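Local structure of thiamine pyrophosphokinase (Candida albicans, 2G9Z) at residues Ser259-Asn262 against Arg263-His267. The protein catalyses the transfer of a pyrophosphate group from ATP to thiamine, making thiamine pyrophosphate, the active cofactor form of vitamin B1. Sequence-based numbering, arbitrary orientation.
Sequences SYKN and RLMFH
Phe266 turns the edge of its ring onto one face of Tyr260, a T-shaped pair with centroids 5.2 Å apart and planes at 76°, and this buried pair belongs to the tightly packed side of a short turn. CE1 of Phe266 does the touching, 3.9 Å from CG of Tyr260 and nearer the rim of the ring than its middle. A chi1 of 57° sets the Phe266 ring between its own backbone N and carbonyl carbon, folded back toward the start of the turn. Farther along the tyrosine, the aliphatic part of Arg263 approaches the ring obliquely, its CG 3.8 Å from CE2. The polar ends of both side chains are held by the rest of the chain, Tyr260 OH by Gly319 O, and Arg263 NH1 by Asp29 O and Ile317 O. The turn follows strand 254-259 of a mixed sheet, and Arg263 to His267 belong to the vitamin B1 binding domain, with the Phe266 side chain about 13 Å from a bound imido analogue of thiamine pyrophosphate. Residues 263-265 have helical backbone angles without forming a regular helix, and Asn262 receives Met265 N weakly at its O and its OD1, the bond to OD1 strongly bent. A little further on, Arg263 O accepts from both Phe266 N and His267 N. Met265 is also closely pressed: SD takes a weak but fairly straight bond from Asn262 N (3.3 Å, 164°), and the thioether lies hard against Lys261 CB. Looser is the solvent side, where the Lys261 chain, extended as far as CE and then bent, leads the ammonium away, and exposed Leu264 brings little more than CB against Asn262 OD1, at 3.2 Å.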
# COMPACT_ATOMS: atom_id res chain seq x y z
N SER A 259 -11.96 -19.45 -7.56
CA SER A 259 -12.99 -20.26 -6.93
C SER A 259 -12.75 -20.54 -5.45
O SER A 259 -11.63 -20.44 -4.96
CB SER A 259 -13.15 -21.59 -7.67
OG SER A 259 -11.99 -22.40 -7.54
N TYR A 260 -13.83 -20.89 -4.76
CA TYR A 260 -13.81 -21.19 -3.33
C TYR A 260 -15.10 -21.94 -3.00
O TYR A 260 -16.07 -21.86 -3.76
CB TYR A 260 -13.74 -19.88 -2.54
CG TYR A 260 -14.48 -18.75 -3.21
CD1 TYR A 260 -13.82 -17.85 -4.04
CD2 TYR A 260 -15.86 -18.61 -3.07
CE1 TYR A 260 -14.50 -16.85 -4.73
CE2 TYR A 260 -16.56 -17.62 -3.74
CZ TYR A 260 -15.88 -16.74 -4.57
OH TYR A 260 -16.56 -15.79 -5.28
N LYS A 261 -15.12 -22.67 -1.89
CA LYS A 261 -16.32 -23.42 -1.48
C LYS A 261 -17.52 -22.49 -1.53
O LYS A 261 -18.51 -22.77 -2.21
CB LYS A 261 -16.14 -23.98 -0.07
CG LYS A 261 -17.39 -24.60 0.53
CD LYS A 261 -17.21 -24.85 2.02
CE LYS A 261 -18.48 -25.40 2.65
NZ LYS A 261 -18.85 -26.72 2.06
N ASN A 262 -17.43 -21.39 -0.79
CA ASN A 262 -18.45 -20.35 -0.76
C ASN A 262 -17.80 -19.12 -0.15
O ASN A 262 -16.64 -19.17 0.26
CB ASN A 262 -19.68 -20.77 0.06
CG ASN A 262 -19.33 -21.27 1.44
OD1 ASN A 262 -18.58 -20.64 2.18
ND2 ASN A 262 -19.90 -22.41 1.81
N ARG A 263 -18.53 -18.02 -0.10
CA ARG A 263 -17.98 -16.78 0.45
C ARG A 263 -17.93 -16.77 1.97
O ARG A 263 -17.20 -15.97 2.57
CB ARG A 263 -18.80 -15.59 -0.07
CG ARG A 263 -18.67 -15.40 -1.57
CD ARG A 263 -19.69 -14.41 -2.09
NE ARG A 263 -21.05 -14.89 -1.88
CZ ARG A 263 -22.14 -14.24 -2.27
NH1 ARG A 263 -22.02 -13.08 -2.91
NH2 ARG A 263 -23.34 -14.74 -2.03
N LEU A 264 -18.69 -17.66 2.60
CA LEU A 264 -18.70 -17.76 4.06
C LEU A 264 -17.33 -18.17 4.58
O LEU A 264 -17.01 -17.96 5.74
CB LEU A 264 -19.75 -18.77 4.51
CG LEU A 264 -21.19 -18.33 4.25
CD1 LEU A 264 -22.16 -19.47 4.54
CD2 LEU A 264 -21.50 -17.10 5.10
N MET A 265 -16.53 -18.76 3.70
CA MET A 265 -15.19 -19.20 4.07
C MET A 265 -14.30 -18.03 4.48
O MET A 265 -13.50 -18.16 5.41
CB MET A 265 -14.53 -19.92 2.90
CG MET A 265 -15.32 -21.05 2.32
SD MET A 265 -14.57 -21.55 0.77
CE MET A 265 -13.43 -22.79 1.35
N PHE A 266 -14.42 -16.90 3.80
CA PHE A 266 -13.58 -15.74 4.10
C PHE A 266 -14.34 -14.47 4.45
O PHE A 266 -13.73 -13.44 4.75
CB PHE A 266 -12.63 -15.45 2.94
CG PHE A 266 -13.32 -15.21 1.62
CD1 PHE A 266 -13.74 -16.28 0.83
CD2 PHE A 266 -13.56 -13.91 1.18
CE1 PHE A 266 -14.39 -16.06 -0.39
CE2 PHE A 266 -14.21 -13.68 -0.04
CZ PHE A 266 -14.62 -14.76 -0.82
N HIS A 267 -15.66 -14.53 4.40
CA HIS A 267 -16.47 -13.37 4.70
C HIS A 267 -17.51 -13.70 5.76
O HIS A 267 -18.62 -14.13 5.44
CB HIS A 267 -17.17 -12.86 3.44
CG HIS A 267 -17.92 -11.58 3.63
ND1 HIS A 267 -17.32 -10.42 4.05
CD2 HIS A 267 -19.23 -11.28 3.47
CE1 HIS A 267 -18.22 -9.46 4.14
NE2 HIS A 267 -19.39 -9.96 3.79